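Local coordinates for protein beta-L-arabinobiosidase (PDB 5MQR) that probably hydrolyses glycosidic linkages in plant pectin as a gut-bacterial beta-L-arabinobiosidase, with a possible sialidase-like activity, at residues 380-392 against 397-409. Numbering follows the deposited sequence.
Sequences GVPADGDLWVSYS and DMWISRIPVPVQI
Trp388 and Arg402 form the tightly packed part of this contact. The indole lies under the arginine's aliphatic stem, with Arg402 CB 3.5 Å from the centroid of the six-membered ring and almost on its normal. CG stands anti to the backbone N (chi1 178°) and the chain runs on extended to NE, which lays the methylenes across the ring and brings NE to two aspartates. Asp386 OD2 takes weak, bent bonds from Arg402 NE and NH2, both 3.0 Å, while Asp384 OD2 adds a longer salt bridge to NE. Asp384 OD2 also receives Trp388 NE1 at 3.1 Å through its syn lone pair, in the indole plane, which, with the arginine stem over its face, limits the ring's rotation. Arg402 NH1 turns elsewhere, to Tyr114 OH and Ala426 O. Strands 387-393 and 397-403 make a beta hairpin at one edge of a mixed sheet, the second pairing onward, antiparallel, with strand 52-57, which is consistent with a propeller blade closed by joining an early strand to later ones. On the face bearing Leu387, Val389 and Tyr391, the tyrosine ring carries Trp399 CB over one face, 3.8 Å from its centroid, and its OH meets Ser401 OG at 2.7 Å; His352 ND1 also bonds the tyrosine OH and Asn53 ND2 the serine OG. Leu387 CD2 packs on Ile403 CD1 at 3.8 Å, branched apolar chains suiting the interior. The partly exposed turn is looser: Gly385 accepts a positive phi, and Asp384 OD1 closes an Asx turn on Asp386 N. Past the strand end, Asp386 OD1 still holds Val405 N at 3.0 Å, just before the cis peptide bond preceding Pro406.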
ATOM      1  N   GLY A 380      -1.263  -4.840 -27.506  1.00 26.86           N
ATOM      2  CA  GLY A 380      -0.306  -3.863 -27.021  1.00 27.30           C
ATOM      3  C   GLY A 380      -0.368  -3.563 -25.547  1.00 27.04           C
ATOM      4  O   GLY A 380      -1.431  -3.617 -24.934  1.00 27.88           O
ATOM      5  N   VAL A 381       0.781  -3.209 -24.991  1.00 27.34           N
ATOM      6  CA  VAL A 381       0.905  -2.821 -23.587  1.00 27.31           C
ATOM      7  C   VAL A 381       1.443  -1.397 -23.534  1.00 27.41           C
ATOM      8  O   VAL A 381       2.585  -1.156 -23.905  1.00 27.72           O
ATOM      9  CB  VAL A 381       1.883  -3.753 -22.827  1.00 27.75           C
ATOM     10  CG1 VAL A 381       2.116  -3.261 -21.405  1.00 26.38           C
ATOM     11  CG2 VAL A 381       1.385  -5.207 -22.860  1.00 27.94           C
ATOM     12  N   PRO A 382       0.630  -0.447 -23.068  1.00 27.48           N
ATOM     13  CA  PRO A 382       1.158   0.901 -23.037  1.00 27.83           C
ATOM     14  C   PRO A 382       2.410   1.003 -22.169  1.00 28.09           C
ATOM     15  O   PRO A 382       2.464   0.416 -21.082  1.00 27.94           O
ATOM     16  CB  PRO A 382       0.002   1.713 -22.462  1.00 27.42           C
ATOM     17  CG  PRO A 382      -1.201   0.966 -22.902  1.00 27.42           C
ATOM     18  CD  PRO A 382      -0.807  -0.475 -22.751  1.00 27.42           C
ATOM     19  N   ALA A 383       3.380   1.769 -22.662  1.00 29.07           N
ATOM     20  CA  ALA A 383       4.741   1.860 -22.103  1.00 29.52           C
ATOM     21  C   ALA A 383       4.780   2.306 -20.653  1.00 28.71           C
ATOM     22  O   ALA A 383       5.662   1.888 -19.935  1.00 28.64           O
ATOM     23  CB  ALA A 383       5.630   2.785 -22.956  1.00 30.22           C
ATOM     24  N   ASP A 384       3.835   3.138 -20.217  1.00 28.16           N
ATOM     25  CA  ASP A 384       3.812   3.598 -18.815  1.00 27.34           C
ATOM     26  C   ASP A 384       3.368   2.506 -17.799  1.00 26.75           C
ATOM     27  O   ASP A 384       3.428   2.713 -16.592  1.00 25.60           O
ATOM     28  CB  ASP A 384       2.957   4.865 -18.681  1.00 27.65           C
ATOM     29  CG  ASP A 384       1.452   4.633 -18.983  1.00 27.81           C
ATOM     30  OD1 ASP A 384       0.990   3.476 -19.097  1.00 27.19           O
ATOM     31  OD2 ASP A 384       0.715   5.634 -19.098  1.00 28.24           O
ATOM     32  N   GLY A 385       2.902   1.359 -18.308  1.00 26.77           N
ATOM     33  CA  GLY A 385       2.499   0.227 -17.476  1.00 25.80           C
ATOM     34  C   GLY A 385       1.103   0.363 -16.881  1.00 24.80           C
ATOM     35  O   GLY A 385       0.621  -0.562 -16.198  1.00 24.96           O
ATOM     36  N   ASP A 386       0.434   1.474 -17.152  1.00 23.68           N
ATOM     37  CA  ASP A 386      -0.801   1.793 -16.472  1.00 23.81           C
ATOM     38  C   ASP A 386      -2.002   1.243 -17.246  1.00 23.65           C
ATOM     39  O   ASP A 386      -1.856   0.704 -18.362  1.00 23.95           O
ATOM     40  CB  ASP A 386      -0.922   3.318 -16.280  1.00 24.29           C
ATOM     41  CG  ASP A 386       0.156   3.889 -15.365  1.00 24.90           C
ATOM     42  OD1 ASP A 386       0.593   3.227 -14.414  1.00 25.56           O
ATOM     43  OD2 ASP A 386       0.560   5.037 -15.577  1.00 26.19           O
ATOM     44  N   LEU A 387      -3.176   1.393 -16.628  1.00 23.28           N
ATOM     45  CA  LEU A 387      -4.452   0.912 -17.149  1.00 23.45           C
ATOM     46  C   LEU A 387      -5.182   2.046 -17.851  1.00 23.53           C
ATOM     47  O   LEU A 387      -5.528   3.048 -17.201  1.00 24.01           O
ATOM     48  CB  LEU A 387      -5.332   0.392 -16.016  1.00 22.97           C
ATOM     49  CG  LEU A 387      -6.808   0.070 -16.309  1.00 22.87           C
ATOM     50  CD1 LEU A 387      -6.929  -0.989 -17.379  1.00 23.06           C
ATOM     51  CD2 LEU A 387      -7.498  -0.401 -15.044  1.00 22.37           C
ATOM     52  N   TRP A 388      -5.424   1.881 -19.154  1.00 22.86           N
ATOM     53  CA  TRP A 388      -6.111   2.878 -19.948  1.00 22.75           C
ATOM     54  C   TRP A 388      -7.395   2.281 -20.463  1.00 22.58           C
ATOM     55  O   TRP A 388      -7.396   1.184 -21.063  1.00 23.04           O
ATOM     56  CB  TRP A 388      -5.247   3.311 -21.110  1.00 23.22           C
ATOM     57  CG  TRP A 388      -4.040   4.072 -20.750  1.00 22.98           C
ATOM     58  CD1 TRP A 388      -2.858   3.566 -20.353  1.00 23.36           C
ATOM     59  CD2 TRP A 388      -3.868   5.485 -20.823  1.00 23.24           C
ATOM     60  NE1 TRP A 388      -1.951   4.578 -20.139  1.00 23.46           N
ATOM     61  CE2 TRP A 388      -2.550   5.767 -20.432  1.00 23.43           C
ATOM     62  CE3 TRP A 388      -4.696   6.540 -21.184  1.00 22.94           C
ATOM     63  CZ2 TRP A 388      -2.045   7.063 -20.393  1.00 23.69           C
ATOM     64  CZ3 TRP A 388      -4.193   7.816 -21.145  1.00 23.21           C
ATOM     65  CH2 TRP A 388      -2.887   8.070 -20.752  1.00 23.55           C
ATOM     66  N   VAL A 389      -8.485   2.998 -20.215  1.00 21.91           N
ATOM     67  CA  VAL A 389      -9.816   2.548 -20.570  1.00 22.15           C
ATOM     68  C   VAL A 389     -10.530   3.662 -21.309  1.00 21.75           C
ATOM     69  O   VAL A 389     -10.580   4.799 -20.828  1.00 20.99           O
ATOM     70  CB  VAL A 389     -10.664   2.177 -19.323  1.00 22.59           C
ATOM     71  CG1 VAL A 389     -12.018   1.637 -19.751  1.00 23.04           C
ATOM     72  CG2 VAL A 389      -9.958   1.100 -18.495  1.00 23.15           C
ATOM     73  N   SER A 390     -11.087   3.305 -22.462  1.00 21.67           N
ATOM     74  CA  SER A 390     -11.931   4.178 -23.250  1.00 21.51           C
ATOM     75  C   SER A 390     -13.400   4.023 -22.837  1.00 21.62           C
ATOM     76  O   SER A 390     -13.812   2.974 -22.350  1.00 22.12           O
ATOM     77  CB  SER A 390     -11.744   3.882 -24.746  1.00 21.96           C
ATOM     78  OG  SER A 390     -12.331   2.640 -25.138  1.00 21.79           O
ATOM     79  N   TYR A 391     -14.172   5.091 -23.025  1.00 21.38           N
ATOM     80  CA  TYR A 391     -15.615   5.139 -22.726  1.00 20.91           C
ATOM     81  C   TYR A 391     -16.227   6.425 -23.331  1.00 20.95           C
ATOM     82  O   TYR A 391     -15.500   7.348 -23.682  1.00 20.15           O
ATOM     83  CB  TYR A 391     -15.883   5.090 -21.221  1.00 20.26           C
ATOM     84  CG  TYR A 391     -15.185   6.144 -20.391  1.00 20.00           C
ATOM     85  CD1 TYR A 391     -13.863   5.983 -20.000  1.00 19.58           C
ATOM     86  CD2 TYR A 391     -15.864   7.287 -19.939  1.00 19.98           C
ATOM     87  CE1 TYR A 391     -13.216   6.931 -19.219  1.00 19.38           C
ATOM     88  CE2 TYR A 391     -15.205   8.254 -19.155  1.00 19.84           C
ATOM     89  CZ  TYR A 391     -13.872   8.064 -18.807  1.00 19.71           C
ATOM     90  OH  TYR A 391     -13.185   8.985 -18.020  1.00 19.86           O
ATOM     91  N   SER A 392     -17.541   6.456 -23.476  1.00 21.04           N
ATOM     92  CA  SER A 392     -18.207   7.669 -23.913  1.00 21.93           C
ATOM     93  C   SER A 392     -18.909   8.239 -22.706  1.00 21.70           C
ATOM     94  O   SER A 392     -19.085   7.557 -21.695  1.00 21.33           O
ATOM     95  CB  SER A 392     -19.195   7.384 -25.056  1.00 22.84           C
ATOM     96  OG  SER A 392     -20.438   6.858 -24.604  1.00 23.36           O
ATOM     97  N   ASP A 397     -19.808  12.625 -25.878  1.00 22.62           N
ATOM     98  CA  ASP A 397     -18.408  13.014 -25.783  1.00 22.79           C
ATOM     99  C   ASP A 397     -17.551  11.751 -25.585  1.00 22.50           C
ATOM    100  O   ASP A 397     -17.948  10.856 -24.857  1.00 22.17           O
ATOM    101  CB  ASP A 397     -18.216  13.977 -24.602  1.00 22.54           C
ATOM    102  CG  ASP A 397     -19.005  15.256 -24.757  1.00 23.29           C
ATOM    103  OD1 ASP A 397     -19.111  15.714 -25.907  1.00 24.18           O
ATOM    104  OD2 ASP A 397     -19.511  15.820 -23.740  1.00 23.15           O
HETATM  105  N   MSE A 398     -16.377  11.710 -26.225  1.00 22.77           N
HETATM  106  CA  MSE A 398     -15.452  10.572 -26.121  1.00 22.52           C
HETATM  107  C   MSE A 398     -14.379  10.913 -25.119  1.00 22.33           C
HETATM  108  O   MSE A 398     -13.813  12.030 -25.122  1.00 21.90           O
HETATM  109  CB  MSE A 398     -14.860  10.174 -27.471  1.00 23.08           C
HETATM  110  CG  MSE A 398     -15.871   9.950 -28.588  1.00 23.62           C
HETATM  111 SE   MSE A 398     -17.322   8.779 -28.017  1.00 24.36          SE
HETATM  112  CE  MSE A 398     -16.246   7.168 -27.705  1.00 23.95           C
ATOM    113  N   TRP A 399     -14.120   9.957 -24.228  1.00 21.59           N
ATOM    114  CA  TRP A 399     -13.166  10.109 -23.135  1.00 21.57           C
ATOM    115  C   TRP A 399     -12.189   8.922 -23.065  1.00 21.64           C
ATOM    116  O   TRP A 399     -12.448   7.829 -23.608  1.00 21.17           O
ATOM    117  CB  TRP A 399     -13.910  10.162 -21.796  1.00 21.14           C
ATOM    118  CG  TRP A 399     -14.637  11.399 -21.524  1.00 20.85           C
ATOM    119  CD1 TRP A 399     -15.838  11.773 -22.037  1.00 21.36           C
ATOM    120  CD2 TRP A 399     -14.253  12.423 -20.613  1.00 20.75           C
ATOM    121  NE1 TRP A 399     -16.230  12.969 -21.501  1.00 21.30           N
ATOM    122  CE2 TRP A 399     -15.269  13.405 -20.637  1.00 20.83           C
ATOM    123  CE3 TRP A 399     -13.147  12.611 -19.780  1.00 20.53           C
ATOM    124  CZ2 TRP A 399     -15.207  14.562 -19.884  1.00 21.13           C
ATOM    125  CZ3 TRP A 399     -13.077  13.781 -19.023  1.00 21.02           C
ATOM    126  CH2 TRP A 399     -14.107  14.743 -19.080  1.00 21.14           C
ATOM    127  N   ILE A 400     -11.087   9.152 -22.364  1.00 21.88           N
ATOM    128  CA  ILE A 400     -10.198   8.077 -21.917  1.00 22.54           C
ATOM    129  C   ILE A 400      -9.826   8.329 -20.438  1.00 22.29           C
ATOM    130  O   ILE A 400      -9.832   9.456 -19.987  1.00 21.73           O
ATOM    131  CB  ILE A 400      -8.957   7.938 -22.855  1.00 23.14           C
ATOM    132  CG1 ILE A 400      -8.393   6.508 -22.828  1.00 23.32           C
ATOM    133  CG2 ILE A 400      -7.854   8.968 -22.528  1.00 23.54           C
ATOM    134  CD1 ILE A 400      -7.370   6.205 -23.929  1.00 23.86           C
ATOM    135  N   SER A 401      -9.549   7.273 -19.688  1.00 22.78           N
ATOM    136  CA  SER A 401      -9.025   7.422 -18.337  1.00 23.38           C
ATOM    137  C   SER A 401      -7.766   6.610 -18.199  1.00 23.64           C
ATOM    138  O   SER A 401      -7.687   5.477 -18.658  1.00 23.12           O
ATOM    139  CB  SER A 401     -10.038   7.013 -17.262  1.00 23.72           C
ATOM    140  OG  SER A 401     -10.927   8.087 -16.954  1.00 24.20           O
ATOM    141  N   ARG A 402      -6.773   7.225 -17.579  1.00 24.55           N
ATOM    142  CA  ARG A 402      -5.551   6.549 -17.189  1.00 25.49           C
ATOM    143  C   ARG A 402      -5.638   6.249 -15.692  1.00 24.35           C
ATOM    144  O   ARG A 402      -5.863   7.145 -14.896  1.00 24.17           O
ATOM    145  CB  ARG A 402      -4.368   7.446 -17.462  1.00 26.83           C
ATOM    146  CG  ARG A 402      -3.041   6.858 -17.036  1.00 28.75           C
ATOM    147  CD  ARG A 402      -2.092   8.004 -16.798  1.00 31.03           C
ATOM    148  NE  ARG A 402      -0.727   7.565 -16.647  1.00 33.47           N
ATOM    149  CZ  ARG A 402       0.286   8.344 -16.269  1.00 35.15           C
ATOM    150  NH1 ARG A 402       0.099   9.620 -15.951  1.00 35.03           N
ATOM    151  NH2 ARG A 402       1.505   7.809 -16.181  1.00 37.18           N
ATOM    152  N   ILE A 403      -5.418   4.996 -15.335  1.00 23.82           N
ATOM    153  CA  ILE A 403      -5.430   4.546 -13.943  1.00 24.03           C
ATOM    154  C   ILE A 403      -4.038   3.987 -13.610  1.00 24.21           C
ATOM    155  O   ILE A 403      -3.617   3.001 -14.220  1.00 24.43           O
ATOM    156  CB  ILE A 403      -6.520   3.493 -13.728  1.00 23.42           C
ATOM    157  CG1 ILE A 403      -7.885   4.118 -14.060  1.00 23.32           C
ATOM    158  CG2 ILE A 403      -6.474   2.952 -12.309  1.00 23.09           C
ATOM    159  CD1 ILE A 403      -8.876   3.145 -14.646  1.00 23.71           C
ATOM    160  N   PRO A 404      -3.306   4.639 -12.676  1.00 24.39           N
ATOM    161  CA  PRO A 404      -1.954   4.142 -12.352  1.00 25.15           C
ATOM    162  C   PRO A 404      -1.941   2.735 -11.764  1.00 24.55           C
ATOM    163  O   PRO A 404      -2.840   2.385 -11.018  1.00 24.41           O
ATOM    164  CB  PRO A 404      -1.413   5.166 -11.345  1.00 24.95           C
ATOM    165  CG  PRO A 404      -2.149   6.423 -11.713  1.00 25.30           C
ATOM    166  CD  PRO A 404      -3.543   5.961 -12.069  1.00 24.61           C
ATOM    167  N   VAL A 405      -0.943   1.959 -12.175  1.00 24.36           N
ATOM    168  CA  VAL A 405      -0.734   0.576 -11.769  1.00 24.54           C
ATOM    169  C   VAL A 405       0.688   0.498 -11.194  1.00 24.47           C
ATOM    170  O   VAL A 405       1.622   1.096 -11.756  1.00 23.21           O
ATOM    171  CB  VAL A 405      -0.902  -0.366 -12.970  1.00 25.21           C
ATOM    172  CG1 VAL A 405      -0.581  -1.811 -12.622  1.00 25.43           C
ATOM    173  CG2 VAL A 405      -2.327  -0.254 -13.499  1.00 25.09           C
ATOM    174  N   PRO A 406       0.870  -0.177 -10.052  1.00 24.98           N
ATOM    175  CA  PRO A 406      -0.202  -0.830  -9.266  1.00 24.57           C
ATOM    176  C   PRO A 406      -1.271   0.128  -8.751  1.00 23.45           C
ATOM    177  O   PRO A 406      -0.969   1.266  -8.408  1.00 22.18           O
ATOM    178  CB  PRO A 406       0.555  -1.484  -8.077  1.00 25.11           C
ATOM    179  CG  PRO A 406       1.992  -1.078  -8.187  1.00 25.22           C
ATOM    180  CD  PRO A 406       2.223  -0.326  -9.463  1.00 24.88           C
ATOM    181  N   VAL A 407      -2.515  -0.346  -8.704  1.00 23.92           N
ATOM    182  CA  VAL A 407      -3.642   0.517  -8.359  1.00 24.27           C
ATOM    183  C   VAL A 407      -3.643   0.766  -6.855  1.00 24.74           C
ATOM    184  O   VAL A 407      -3.739  -0.160  -6.107  1.00 25.17           O
ATOM    185  CB  VAL A 407      -4.974  -0.098  -8.813  1.00 24.14           C
ATOM    186  CG1 VAL A 407      -6.140   0.867  -8.511  1.00 23.88           C
ATOM    187  CG2 VAL A 407      -4.923  -0.461 -10.311  1.00 23.97           C
ATOM    188  N   GLN A 408      -3.498   2.012  -6.434  1.00 26.11           N
ATOM    189  CA  GLN A 408      -3.439   2.392  -5.018  1.00 27.93           C
ATOM    190  C   GLN A 408      -4.793   2.978  -4.620  1.00 26.85           C
ATOM    191  O   GLN A 408      -5.281   3.841  -5.308  1.00 26.05           O
ATOM    192  CB  GLN A 408      -2.392   3.494  -4.797  1.00 30.86           C
ATOM    193  CG  GLN A 408      -1.035   3.129  -4.243  1.00 33.96           C
ATOM    194  CD  GLN A 408      -0.173   4.378  -4.093  1.00 37.73           C
ATOM    195  OE1 GLN A 408       0.329   4.923  -5.090  1.00 39.83           O
ATOM    196  NE2 GLN A 408      -0.059   4.885  -2.864  1.00 39.28           N
ATOM    197  N   ILE A 409      -5.362   2.534  -3.504  1.00 26.94           N
ATOM    198  CA  ILE A 409      -6.598   3.089  -2.971  1.00 28.33           C
ATOM    199  C   ILE A 409      -6.323   4.352  -2.134  1.00 28.29           C
ATOM    200  O   ILE A 409      -6.968   5.383  -2.332  1.00 29.85           O
ATOM    201  CB  ILE A 409      -7.377   2.098  -2.072  1.00 28.89           C
ATOM    202  CG1 ILE A 409      -7.552   0.723  -2.725  1.00 30.90           C
ATOM    203  CG2 ILE A 409      -8.724   2.688  -1.677  1.00 28.91           C
ATOM    204  CD1 ILE A 409      -8.018   0.772  -4.151  1.00 32.18           C
TER